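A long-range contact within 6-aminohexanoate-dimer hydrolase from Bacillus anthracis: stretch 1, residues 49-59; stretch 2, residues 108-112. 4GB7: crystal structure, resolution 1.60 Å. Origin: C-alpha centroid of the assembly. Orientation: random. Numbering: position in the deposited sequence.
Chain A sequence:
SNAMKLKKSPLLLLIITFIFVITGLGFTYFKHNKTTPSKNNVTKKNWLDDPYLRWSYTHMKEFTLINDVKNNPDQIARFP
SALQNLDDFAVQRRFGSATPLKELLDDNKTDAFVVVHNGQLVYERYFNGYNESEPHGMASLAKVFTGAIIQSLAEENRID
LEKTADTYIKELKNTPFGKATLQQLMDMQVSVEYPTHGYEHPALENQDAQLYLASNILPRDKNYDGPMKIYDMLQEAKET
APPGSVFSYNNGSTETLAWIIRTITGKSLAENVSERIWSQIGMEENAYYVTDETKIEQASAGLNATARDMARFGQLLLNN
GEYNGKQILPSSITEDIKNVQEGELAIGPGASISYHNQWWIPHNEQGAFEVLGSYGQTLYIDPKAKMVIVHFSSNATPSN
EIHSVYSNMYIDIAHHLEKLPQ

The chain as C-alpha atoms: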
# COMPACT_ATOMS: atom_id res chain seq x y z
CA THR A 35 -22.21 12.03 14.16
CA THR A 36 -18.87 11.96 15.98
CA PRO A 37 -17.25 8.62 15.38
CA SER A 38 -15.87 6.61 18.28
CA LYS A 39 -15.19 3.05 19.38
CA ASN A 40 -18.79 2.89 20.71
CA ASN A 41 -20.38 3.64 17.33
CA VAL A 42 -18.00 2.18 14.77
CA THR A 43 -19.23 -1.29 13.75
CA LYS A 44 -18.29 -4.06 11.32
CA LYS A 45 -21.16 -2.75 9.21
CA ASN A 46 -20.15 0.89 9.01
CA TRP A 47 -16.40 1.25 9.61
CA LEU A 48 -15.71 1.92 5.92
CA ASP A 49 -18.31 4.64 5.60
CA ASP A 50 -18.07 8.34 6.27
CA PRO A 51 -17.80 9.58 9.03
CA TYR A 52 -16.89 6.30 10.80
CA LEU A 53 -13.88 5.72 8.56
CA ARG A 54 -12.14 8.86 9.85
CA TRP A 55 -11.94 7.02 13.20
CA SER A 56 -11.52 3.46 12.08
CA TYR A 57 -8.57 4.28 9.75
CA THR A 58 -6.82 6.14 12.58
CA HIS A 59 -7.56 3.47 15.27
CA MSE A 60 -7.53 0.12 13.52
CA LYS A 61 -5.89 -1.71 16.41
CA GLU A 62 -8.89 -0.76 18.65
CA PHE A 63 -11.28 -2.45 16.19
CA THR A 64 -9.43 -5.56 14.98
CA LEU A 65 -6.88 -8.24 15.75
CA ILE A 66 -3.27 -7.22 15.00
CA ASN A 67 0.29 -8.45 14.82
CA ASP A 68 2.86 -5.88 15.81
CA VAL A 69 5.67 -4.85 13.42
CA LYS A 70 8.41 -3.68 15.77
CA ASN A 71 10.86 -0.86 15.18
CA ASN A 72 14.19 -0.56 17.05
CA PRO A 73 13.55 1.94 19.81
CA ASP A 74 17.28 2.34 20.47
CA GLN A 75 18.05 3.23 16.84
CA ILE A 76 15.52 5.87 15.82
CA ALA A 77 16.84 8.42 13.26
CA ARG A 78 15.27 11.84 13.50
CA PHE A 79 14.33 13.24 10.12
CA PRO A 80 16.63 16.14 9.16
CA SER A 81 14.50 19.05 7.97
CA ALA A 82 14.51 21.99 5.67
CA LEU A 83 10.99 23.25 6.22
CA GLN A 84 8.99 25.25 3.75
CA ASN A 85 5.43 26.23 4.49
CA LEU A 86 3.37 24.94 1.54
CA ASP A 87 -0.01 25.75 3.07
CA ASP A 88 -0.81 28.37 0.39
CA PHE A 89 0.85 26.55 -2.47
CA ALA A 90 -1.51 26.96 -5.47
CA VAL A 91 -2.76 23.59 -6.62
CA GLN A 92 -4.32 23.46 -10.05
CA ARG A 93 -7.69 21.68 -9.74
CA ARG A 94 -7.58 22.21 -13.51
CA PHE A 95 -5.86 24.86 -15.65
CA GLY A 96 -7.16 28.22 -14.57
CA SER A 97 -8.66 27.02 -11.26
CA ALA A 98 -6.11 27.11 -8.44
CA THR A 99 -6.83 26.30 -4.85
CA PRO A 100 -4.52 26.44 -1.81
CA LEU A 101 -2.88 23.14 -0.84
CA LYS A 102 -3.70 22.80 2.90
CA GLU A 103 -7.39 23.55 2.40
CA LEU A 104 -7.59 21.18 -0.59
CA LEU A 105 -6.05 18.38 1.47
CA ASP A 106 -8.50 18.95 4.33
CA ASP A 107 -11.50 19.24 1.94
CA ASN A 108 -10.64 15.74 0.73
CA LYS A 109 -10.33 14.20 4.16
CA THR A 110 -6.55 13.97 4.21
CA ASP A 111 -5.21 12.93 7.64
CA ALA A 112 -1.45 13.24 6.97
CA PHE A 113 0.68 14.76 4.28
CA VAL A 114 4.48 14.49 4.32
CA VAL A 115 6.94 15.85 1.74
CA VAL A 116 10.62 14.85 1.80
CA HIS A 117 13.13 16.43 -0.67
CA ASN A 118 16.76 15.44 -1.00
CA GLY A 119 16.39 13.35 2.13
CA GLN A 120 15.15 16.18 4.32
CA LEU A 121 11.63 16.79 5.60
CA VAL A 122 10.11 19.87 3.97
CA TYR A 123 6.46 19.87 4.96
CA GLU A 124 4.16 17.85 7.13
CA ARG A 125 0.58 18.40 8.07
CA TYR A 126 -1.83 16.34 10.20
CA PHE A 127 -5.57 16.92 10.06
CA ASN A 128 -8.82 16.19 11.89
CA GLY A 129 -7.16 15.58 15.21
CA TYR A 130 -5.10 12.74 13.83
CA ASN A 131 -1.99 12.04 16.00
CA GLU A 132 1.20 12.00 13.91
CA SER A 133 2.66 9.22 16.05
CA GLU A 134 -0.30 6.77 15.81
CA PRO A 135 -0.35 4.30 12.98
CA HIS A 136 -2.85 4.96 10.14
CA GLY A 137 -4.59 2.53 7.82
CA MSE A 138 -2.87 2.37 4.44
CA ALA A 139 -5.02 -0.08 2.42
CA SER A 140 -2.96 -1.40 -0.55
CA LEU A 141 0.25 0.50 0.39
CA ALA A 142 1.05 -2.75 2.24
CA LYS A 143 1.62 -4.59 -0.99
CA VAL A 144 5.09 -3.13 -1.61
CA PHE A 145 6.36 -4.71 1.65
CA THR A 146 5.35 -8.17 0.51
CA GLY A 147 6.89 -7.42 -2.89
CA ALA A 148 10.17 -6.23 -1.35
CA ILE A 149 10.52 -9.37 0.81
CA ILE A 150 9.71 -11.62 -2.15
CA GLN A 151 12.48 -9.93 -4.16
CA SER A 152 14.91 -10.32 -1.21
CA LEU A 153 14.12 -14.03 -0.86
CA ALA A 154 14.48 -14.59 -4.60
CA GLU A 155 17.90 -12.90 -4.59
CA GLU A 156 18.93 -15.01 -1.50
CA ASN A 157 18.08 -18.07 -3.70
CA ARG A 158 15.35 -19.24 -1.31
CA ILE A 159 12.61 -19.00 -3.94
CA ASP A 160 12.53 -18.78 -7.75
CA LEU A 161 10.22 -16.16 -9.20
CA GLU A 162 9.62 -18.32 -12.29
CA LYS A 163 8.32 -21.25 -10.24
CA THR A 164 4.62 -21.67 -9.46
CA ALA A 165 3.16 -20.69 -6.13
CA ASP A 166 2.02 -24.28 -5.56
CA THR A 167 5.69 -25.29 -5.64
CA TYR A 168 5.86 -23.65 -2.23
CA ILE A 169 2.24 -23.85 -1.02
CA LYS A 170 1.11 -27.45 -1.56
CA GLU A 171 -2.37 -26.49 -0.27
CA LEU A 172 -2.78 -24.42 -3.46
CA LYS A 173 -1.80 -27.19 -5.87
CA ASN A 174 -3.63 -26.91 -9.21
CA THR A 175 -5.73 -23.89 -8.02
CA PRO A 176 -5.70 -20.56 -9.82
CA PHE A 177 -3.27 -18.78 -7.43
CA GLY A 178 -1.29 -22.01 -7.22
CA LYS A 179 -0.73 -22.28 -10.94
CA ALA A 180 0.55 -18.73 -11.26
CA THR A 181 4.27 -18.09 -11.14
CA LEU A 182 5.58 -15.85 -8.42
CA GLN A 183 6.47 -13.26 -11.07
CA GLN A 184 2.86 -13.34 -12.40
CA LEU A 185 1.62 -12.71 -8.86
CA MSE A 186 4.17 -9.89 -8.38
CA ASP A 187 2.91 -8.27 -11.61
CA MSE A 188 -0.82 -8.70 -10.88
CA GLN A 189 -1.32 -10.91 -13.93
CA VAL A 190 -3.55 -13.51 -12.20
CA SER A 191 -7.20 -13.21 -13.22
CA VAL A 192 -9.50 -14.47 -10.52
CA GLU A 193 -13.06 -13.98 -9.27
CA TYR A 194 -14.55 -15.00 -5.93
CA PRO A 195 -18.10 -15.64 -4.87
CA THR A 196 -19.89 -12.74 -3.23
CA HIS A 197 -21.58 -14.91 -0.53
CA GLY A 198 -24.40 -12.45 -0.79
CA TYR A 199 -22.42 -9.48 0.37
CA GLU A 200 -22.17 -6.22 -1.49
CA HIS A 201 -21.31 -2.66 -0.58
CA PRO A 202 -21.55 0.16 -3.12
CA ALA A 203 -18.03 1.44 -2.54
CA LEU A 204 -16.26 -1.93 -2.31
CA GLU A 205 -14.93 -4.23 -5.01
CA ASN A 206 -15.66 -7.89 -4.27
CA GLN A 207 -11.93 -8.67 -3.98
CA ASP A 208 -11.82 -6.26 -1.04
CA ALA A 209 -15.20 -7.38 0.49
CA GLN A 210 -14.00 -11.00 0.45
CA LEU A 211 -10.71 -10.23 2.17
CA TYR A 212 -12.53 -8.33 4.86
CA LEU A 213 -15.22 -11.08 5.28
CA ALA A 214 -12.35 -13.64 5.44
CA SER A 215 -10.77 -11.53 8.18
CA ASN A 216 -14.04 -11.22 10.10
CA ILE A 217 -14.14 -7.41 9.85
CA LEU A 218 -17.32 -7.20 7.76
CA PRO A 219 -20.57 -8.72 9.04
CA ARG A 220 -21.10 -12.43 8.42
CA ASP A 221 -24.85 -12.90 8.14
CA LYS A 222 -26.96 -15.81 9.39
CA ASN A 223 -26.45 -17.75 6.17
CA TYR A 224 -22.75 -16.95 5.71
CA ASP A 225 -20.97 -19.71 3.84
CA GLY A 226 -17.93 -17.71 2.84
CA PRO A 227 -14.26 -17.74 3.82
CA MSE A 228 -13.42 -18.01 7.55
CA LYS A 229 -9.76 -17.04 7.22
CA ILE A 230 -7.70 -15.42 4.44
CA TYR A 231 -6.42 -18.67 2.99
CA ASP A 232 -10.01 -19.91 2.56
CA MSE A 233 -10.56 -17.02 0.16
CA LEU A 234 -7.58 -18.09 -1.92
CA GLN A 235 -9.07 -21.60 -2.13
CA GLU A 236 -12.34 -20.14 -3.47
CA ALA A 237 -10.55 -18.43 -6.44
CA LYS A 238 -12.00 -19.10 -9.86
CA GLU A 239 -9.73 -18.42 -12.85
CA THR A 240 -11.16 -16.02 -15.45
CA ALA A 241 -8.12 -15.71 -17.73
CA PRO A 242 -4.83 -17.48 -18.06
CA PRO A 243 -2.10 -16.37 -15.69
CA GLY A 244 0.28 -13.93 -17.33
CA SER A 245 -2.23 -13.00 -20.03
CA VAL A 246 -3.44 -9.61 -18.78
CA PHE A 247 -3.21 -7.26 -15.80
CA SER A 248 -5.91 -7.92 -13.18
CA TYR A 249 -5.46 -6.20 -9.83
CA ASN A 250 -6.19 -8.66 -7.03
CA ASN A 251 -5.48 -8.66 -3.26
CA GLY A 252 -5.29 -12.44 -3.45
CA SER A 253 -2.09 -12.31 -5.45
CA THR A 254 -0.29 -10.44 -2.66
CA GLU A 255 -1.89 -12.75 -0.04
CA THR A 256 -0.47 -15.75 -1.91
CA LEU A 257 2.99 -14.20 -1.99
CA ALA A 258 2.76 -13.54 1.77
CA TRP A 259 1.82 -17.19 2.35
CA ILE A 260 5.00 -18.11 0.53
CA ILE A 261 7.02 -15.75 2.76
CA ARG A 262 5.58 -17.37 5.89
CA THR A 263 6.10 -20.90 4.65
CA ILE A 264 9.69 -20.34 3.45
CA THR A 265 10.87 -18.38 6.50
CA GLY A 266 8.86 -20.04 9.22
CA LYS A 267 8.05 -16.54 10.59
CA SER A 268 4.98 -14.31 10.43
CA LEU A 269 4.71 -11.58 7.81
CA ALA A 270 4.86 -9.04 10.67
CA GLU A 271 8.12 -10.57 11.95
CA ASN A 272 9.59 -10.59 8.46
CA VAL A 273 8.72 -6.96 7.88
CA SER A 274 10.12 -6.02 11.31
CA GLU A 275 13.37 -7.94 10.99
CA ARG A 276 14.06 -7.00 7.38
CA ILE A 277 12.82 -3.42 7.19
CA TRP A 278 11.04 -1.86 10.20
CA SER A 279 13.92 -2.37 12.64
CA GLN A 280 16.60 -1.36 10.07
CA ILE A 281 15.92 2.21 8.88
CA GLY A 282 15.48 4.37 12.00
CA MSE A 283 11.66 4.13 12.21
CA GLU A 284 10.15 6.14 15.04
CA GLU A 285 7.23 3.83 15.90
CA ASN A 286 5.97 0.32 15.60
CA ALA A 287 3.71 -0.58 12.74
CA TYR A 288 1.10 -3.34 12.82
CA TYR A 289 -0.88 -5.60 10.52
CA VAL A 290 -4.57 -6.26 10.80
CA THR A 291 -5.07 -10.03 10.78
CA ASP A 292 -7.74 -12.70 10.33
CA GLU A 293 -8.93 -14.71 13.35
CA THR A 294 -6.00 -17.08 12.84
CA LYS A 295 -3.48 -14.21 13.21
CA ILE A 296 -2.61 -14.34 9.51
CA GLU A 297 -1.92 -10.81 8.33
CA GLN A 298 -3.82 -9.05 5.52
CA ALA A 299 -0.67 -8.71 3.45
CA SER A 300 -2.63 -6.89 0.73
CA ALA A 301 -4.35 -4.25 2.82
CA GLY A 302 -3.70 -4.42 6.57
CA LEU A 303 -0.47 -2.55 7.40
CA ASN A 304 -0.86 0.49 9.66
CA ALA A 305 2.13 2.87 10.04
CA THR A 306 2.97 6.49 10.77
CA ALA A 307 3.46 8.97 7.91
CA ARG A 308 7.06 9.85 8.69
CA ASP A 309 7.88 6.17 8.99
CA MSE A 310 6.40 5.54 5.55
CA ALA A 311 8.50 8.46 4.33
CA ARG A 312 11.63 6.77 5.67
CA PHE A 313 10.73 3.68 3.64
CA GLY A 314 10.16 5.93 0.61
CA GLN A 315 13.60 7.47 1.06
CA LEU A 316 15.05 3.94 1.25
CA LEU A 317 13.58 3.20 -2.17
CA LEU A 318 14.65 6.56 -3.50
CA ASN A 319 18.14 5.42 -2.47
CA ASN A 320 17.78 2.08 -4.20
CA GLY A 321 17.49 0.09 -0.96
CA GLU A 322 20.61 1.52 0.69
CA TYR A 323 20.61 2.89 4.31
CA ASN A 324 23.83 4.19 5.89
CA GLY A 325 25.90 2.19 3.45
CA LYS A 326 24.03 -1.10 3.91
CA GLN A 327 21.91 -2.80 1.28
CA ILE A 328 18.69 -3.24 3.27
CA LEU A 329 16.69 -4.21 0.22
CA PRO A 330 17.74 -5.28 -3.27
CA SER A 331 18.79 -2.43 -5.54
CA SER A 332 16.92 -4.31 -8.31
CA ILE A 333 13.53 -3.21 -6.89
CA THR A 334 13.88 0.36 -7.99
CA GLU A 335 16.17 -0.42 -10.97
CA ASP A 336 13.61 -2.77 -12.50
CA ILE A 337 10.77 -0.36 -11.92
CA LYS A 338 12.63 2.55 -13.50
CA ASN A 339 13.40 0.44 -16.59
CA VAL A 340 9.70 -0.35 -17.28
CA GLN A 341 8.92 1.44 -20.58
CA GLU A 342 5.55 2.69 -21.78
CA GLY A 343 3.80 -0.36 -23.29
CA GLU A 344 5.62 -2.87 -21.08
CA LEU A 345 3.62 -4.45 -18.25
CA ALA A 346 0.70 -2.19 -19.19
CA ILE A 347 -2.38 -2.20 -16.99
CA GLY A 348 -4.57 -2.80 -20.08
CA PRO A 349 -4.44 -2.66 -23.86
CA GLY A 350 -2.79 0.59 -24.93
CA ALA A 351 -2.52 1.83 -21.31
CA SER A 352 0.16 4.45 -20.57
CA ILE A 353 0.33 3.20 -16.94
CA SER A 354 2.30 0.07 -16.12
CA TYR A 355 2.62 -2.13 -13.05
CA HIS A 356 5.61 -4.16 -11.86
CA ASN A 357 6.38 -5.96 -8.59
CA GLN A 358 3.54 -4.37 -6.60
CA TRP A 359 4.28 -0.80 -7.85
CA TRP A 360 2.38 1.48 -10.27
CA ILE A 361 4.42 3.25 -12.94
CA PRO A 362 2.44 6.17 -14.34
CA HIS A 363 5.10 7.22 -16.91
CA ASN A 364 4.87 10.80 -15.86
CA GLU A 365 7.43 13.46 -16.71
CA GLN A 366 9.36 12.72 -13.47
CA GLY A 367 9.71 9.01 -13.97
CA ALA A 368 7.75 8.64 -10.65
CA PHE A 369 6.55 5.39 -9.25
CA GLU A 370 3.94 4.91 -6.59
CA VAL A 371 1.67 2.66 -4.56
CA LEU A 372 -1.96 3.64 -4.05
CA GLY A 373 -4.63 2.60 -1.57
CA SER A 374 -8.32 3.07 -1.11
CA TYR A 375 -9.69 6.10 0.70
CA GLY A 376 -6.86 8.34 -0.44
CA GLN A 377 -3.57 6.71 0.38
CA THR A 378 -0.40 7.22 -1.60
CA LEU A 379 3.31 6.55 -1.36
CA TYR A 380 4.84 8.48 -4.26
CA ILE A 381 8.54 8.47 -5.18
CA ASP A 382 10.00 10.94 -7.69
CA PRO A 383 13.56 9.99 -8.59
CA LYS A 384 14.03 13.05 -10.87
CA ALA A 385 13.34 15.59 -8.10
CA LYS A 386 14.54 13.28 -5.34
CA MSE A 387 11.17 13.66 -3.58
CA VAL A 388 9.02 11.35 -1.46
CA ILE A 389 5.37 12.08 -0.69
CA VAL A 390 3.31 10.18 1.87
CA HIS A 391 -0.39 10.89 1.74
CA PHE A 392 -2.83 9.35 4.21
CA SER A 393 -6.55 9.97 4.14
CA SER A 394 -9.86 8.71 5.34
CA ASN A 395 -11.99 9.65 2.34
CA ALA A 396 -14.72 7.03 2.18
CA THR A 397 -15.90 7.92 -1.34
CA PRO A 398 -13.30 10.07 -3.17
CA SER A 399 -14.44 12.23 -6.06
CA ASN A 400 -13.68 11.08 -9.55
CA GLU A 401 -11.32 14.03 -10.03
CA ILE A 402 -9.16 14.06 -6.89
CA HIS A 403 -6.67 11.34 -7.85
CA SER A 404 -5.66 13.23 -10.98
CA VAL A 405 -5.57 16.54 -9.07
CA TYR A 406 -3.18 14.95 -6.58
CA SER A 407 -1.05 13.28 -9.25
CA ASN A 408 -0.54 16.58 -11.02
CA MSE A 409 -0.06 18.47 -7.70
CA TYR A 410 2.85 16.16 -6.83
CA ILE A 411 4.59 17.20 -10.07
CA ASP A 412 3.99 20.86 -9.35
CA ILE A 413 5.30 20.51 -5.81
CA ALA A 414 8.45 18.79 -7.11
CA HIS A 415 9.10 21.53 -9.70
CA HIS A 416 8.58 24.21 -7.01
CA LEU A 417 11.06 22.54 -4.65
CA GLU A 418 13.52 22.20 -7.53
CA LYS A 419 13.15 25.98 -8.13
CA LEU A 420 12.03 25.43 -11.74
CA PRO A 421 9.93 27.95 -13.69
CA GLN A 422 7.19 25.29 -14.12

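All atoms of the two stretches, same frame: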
# COMPACT_ATOMS: atom_id res chain seq x y z
N ASP A 49 -17.44 3.58 6.10
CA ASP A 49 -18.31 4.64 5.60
C ASP A 49 -17.95 5.92 6.32
O ASP A 49 -17.54 5.88 7.48
CB ASP A 49 -19.77 4.31 5.91
CG ASP A 49 -20.29 3.12 5.19
OD1 ASP A 49 -19.85 2.83 4.05
OD2 ASP A 49 -21.18 2.47 5.79
N ASP A 50 -18.14 7.05 5.63
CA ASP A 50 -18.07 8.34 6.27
C ASP A 50 -19.26 8.45 7.24
O ASP A 50 -20.38 8.11 6.87
CB ASP A 50 -18.16 9.48 5.24
CG ASP A 50 -17.85 10.83 5.85
OD1 ASP A 50 -16.68 11.05 6.27
OD2 ASP A 50 -18.77 11.69 5.90
N PRO A 51 -19.03 9.00 8.46
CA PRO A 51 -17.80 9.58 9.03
C PRO A 51 -16.96 8.57 9.81
O PRO A 51 -15.86 8.90 10.26
CB PRO A 51 -18.35 10.59 10.02
CG PRO A 51 -19.59 9.95 10.54
CD PRO A 51 -20.19 9.24 9.35
N TYR A 52 -17.50 7.35 9.97
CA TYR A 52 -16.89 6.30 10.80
C TYR A 52 -15.47 6.01 10.39
O TYR A 52 -14.60 5.82 11.27
CB TYR A 52 -17.75 5.03 10.82
CG TYR A 52 -19.17 5.38 11.23
CD1 TYR A 52 -20.19 5.47 10.28
CD2 TYR A 52 -19.48 5.69 12.54
CE1 TYR A 52 -21.46 5.86 10.65
CE2 TYR A 52 -20.75 6.07 12.91
CZ TYR A 52 -21.74 6.13 11.97
OH TYR A 52 -22.97 6.54 12.36
N LEU A 53 -15.21 6.03 9.09
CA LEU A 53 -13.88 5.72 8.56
C LEU A 53 -12.79 6.69 9.08
O LEU A 53 -11.66 6.35 9.24
CB LEU A 53 -13.93 5.76 7.03
CG LEU A 53 -12.66 5.47 6.24
CD1 LEU A 53 -12.10 4.09 6.42
CD2 LEU A 53 -12.85 5.78 4.73
N ARG A 54 -13.14 7.95 9.34
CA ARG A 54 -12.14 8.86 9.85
C ARG A 54 -11.57 8.40 11.20
O ARG A 54 -10.42 8.69 11.52
CB ARG A 54 -12.72 10.28 9.95
CG ARG A 54 -13.36 10.65 8.63
CD ARG A 54 -13.10 12.00 8.17
NE ARG A 54 -11.68 12.23 8.02
CZ ARG A 54 -11.20 13.42 7.80
NH1 ARG A 54 -12.03 14.46 7.80
NH2 ARG A 54 -9.91 13.63 7.75
N TRP A 55 -12.38 7.67 11.96
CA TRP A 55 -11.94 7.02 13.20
C TRP A 55 -11.34 5.68 12.94
O TRP A 55 -10.23 5.36 13.46
CB TRP A 55 -13.11 6.88 14.16
CG TRP A 55 -12.68 6.40 15.49
CD1 TRP A 55 -12.25 7.16 16.59
CD2 TRP A 55 -12.59 5.03 15.93
NE1 TRP A 55 -11.87 6.35 17.63
CE2 TRP A 55 -12.06 5.06 17.30
CE3 TRP A 55 -12.86 3.80 15.34
CZ2 TRP A 55 -11.88 3.91 18.05
CZ3 TRP A 55 -12.65 2.64 16.11
CH2 TRP A 55 -12.16 2.70 17.42
N SER A 56 -12.06 4.81 12.25
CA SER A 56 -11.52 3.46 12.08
C SER A 56 -10.11 3.44 11.47
O SER A 56 -9.21 2.71 11.96
CB SER A 56 -12.50 2.60 11.30
OG SER A 56 -12.57 3.06 9.99
N TYR A 57 -9.88 4.24 10.41
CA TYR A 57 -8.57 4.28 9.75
C TYR A 57 -7.48 5.05 10.48
O TYR A 57 -6.36 5.15 9.96
CB TYR A 57 -8.69 4.71 8.25
CG TYR A 57 -8.34 3.58 7.27
CD1 TYR A 57 -8.79 2.31 7.44
CD2 TYR A 57 -7.54 3.84 6.15
CE1 TYR A 57 -8.44 1.31 6.57
CE2 TYR A 57 -7.17 2.87 5.29
CZ TYR A 57 -7.66 1.60 5.47
OH TYR A 57 -7.27 0.60 4.58
N THR A 58 -7.80 5.58 11.66
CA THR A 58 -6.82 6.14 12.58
C THR A 58 -6.72 5.36 13.91
O THR A 58 -5.97 5.75 14.81
CB THR A 58 -7.11 7.63 12.84
OG1 THR A 58 -8.43 7.78 13.32
CG2 THR A 58 -6.96 8.46 11.51
N HIS A 59 -7.51 4.28 14.03
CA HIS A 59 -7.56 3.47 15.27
C HIS A 59 -7.78 2.01 15.00
O HIS A 59 -8.52 1.34 15.75
CB HIS A 59 -8.72 3.94 16.15
CG HIS A 59 -8.63 5.40 16.60
ND1 HIS A 59 -9.08 6.42 15.85
CD2 HIS A 59 -8.15 5.96 17.77
CE1 HIS A 59 -8.91 7.59 16.53
NE2 HIS A 59 -8.34 7.31 17.69
N ASN A 108 -10.59 17.11 1.21
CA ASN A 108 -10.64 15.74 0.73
C ASN A 108 -10.26 14.72 1.78
O ASN A 108 -9.90 13.57 1.47
CB ASN A 108 -9.85 15.58 -0.56
CG ASN A 108 -10.48 16.34 -1.70
OD1 ASN A 108 -11.36 15.82 -2.42
ND2 ASN A 108 -10.04 17.59 -1.88
N LYS A 109 -10.40 15.11 3.03
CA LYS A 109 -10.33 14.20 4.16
C LYS A 109 -8.93 13.59 4.29
O LYS A 109 -8.77 12.49 4.75
CB LYS A 109 -11.46 13.17 4.13
CG LYS A 109 -12.81 13.88 4.23
CD LYS A 109 -13.99 12.90 4.15
CE LYS A 109 -15.32 13.56 4.44
NZ LYS A 109 -15.68 14.62 3.47
N THR A 110 -7.91 14.35 3.91
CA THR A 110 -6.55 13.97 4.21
C THR A 110 -6.32 14.00 5.74
O THR A 110 -6.81 14.88 6.46
CB THR A 110 -5.56 14.94 3.54
OG1 THR A 110 -5.78 14.94 2.12
CG2 THR A 110 -4.07 14.69 3.98
N ASP A 111 -5.62 13.01 6.22
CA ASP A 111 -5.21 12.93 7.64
C ASP A 111 -3.74 13.31 7.87
O ASP A 111 -3.42 13.85 8.94
CB ASP A 111 -5.45 11.52 8.21
CG ASP A 111 -6.92 11.15 8.30
OD1 ASP A 111 -7.77 11.99 8.65
OD2 ASP A 111 -7.23 10.00 8.01
N ALA A 112 -2.87 12.94 6.91
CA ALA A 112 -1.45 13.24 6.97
C ALA A 112 -0.89 13.46 5.59
O ALA A 112 -1.23 12.76 4.64
CB ALA A 112 -0.68 12.11 7.65
O HOH W 1 -9.39 11.26 10.79
O HOH W 2 -9.19 16.22 6.75

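What holds the two stretches together most firmly? The answer is a salt bridge between Arg 54 and Asp 111. Arg 54 NH2 donates a hydrogen bond to Asp 111 OD1 at 2.8 Å, with an N-H...acceptor angle of 155°, so full opposite charges are joined by a short and nearly straight bond. The carboxylate oxygen lies at the edge of the guanidinium, near its plane, which is where the N-H groups of an arginine point. Because Asp 111 is buried, its negative charge has limited access to bulk solvent, and the arginine supplies a compensating positive charge. The other carboxylate oxygen, OD2, is hydrogen-bonded elsewhere in the structure, as is Arg 54 NE.

How does water extend this link? Two ordered waters sit beside the salt bridge and touch both stretches. Water 2 accepts a hydrogen bond from Arg 54 NH2, its oxygen 2.9 Å from that nitrogen, and lies 2.7 Å from Thr 110 O, close enough to connect the guanidinium to the strand backbone. The direct approach of Arg 54 NH2 to Thr 110 O is longer, at 3.6 Å. Water 1 lies 2.9 Å from Arg 54 O and 2.8 Å from Asp 111 OD1, so the backbone carbonyl and the side chain of the same arginine both have a route to the same carboxylate oxygen.

What does the face of the Arg 54 guanidinium pack against? Lys 109 provides the surface, with its CA over one face of the guanidinium and its CB 3.7 Å from Arg 54 CZ. This is packing of a flat, delocalised cation on the aliphatic base of a lysine. Arg 54 NH2 also comes within 3.4 Å of Lys 109 O, but the angle is poor and no hydrogen bond forms. Further along, the lysine chain runs extended through chi2 and chi3 and brings Lys 109 CE to 3.4 Å from Asp 50 OD1. That contact is with a methylene carbon; Lys 109 NZ is 4.6 Å from Asp 50 OD1, and the pair is not a salt bridge.

How does the backbone arrangement make these meetings possible? A short helix carrying Arg 54 lies beside the start of a strand, yet the main chains stay well apart: the nearest CA pair across the contact, Arg 54 CA and Lys 109 CA, is separated by 8.0 Å. Side chains therefore bridge the gap. The CA-to-CB bond of Arg 54 points sideways, but the end of its side chain comes nearer, while those of Lys 109 and Asp 111 point toward stretch 1. Lys 109 adopts positive phi, at 65°, just after Asn 108 leaves helical geometry and before the strand begins. Beyond the helix, Thr 58 sits in a type I turn from Ser 56 to His 59 and adds a lighter contact, its CG2 3.8 Å from Asp 111 OD2. In all, 271 Å² is buried, a compact contact centred on one arginine.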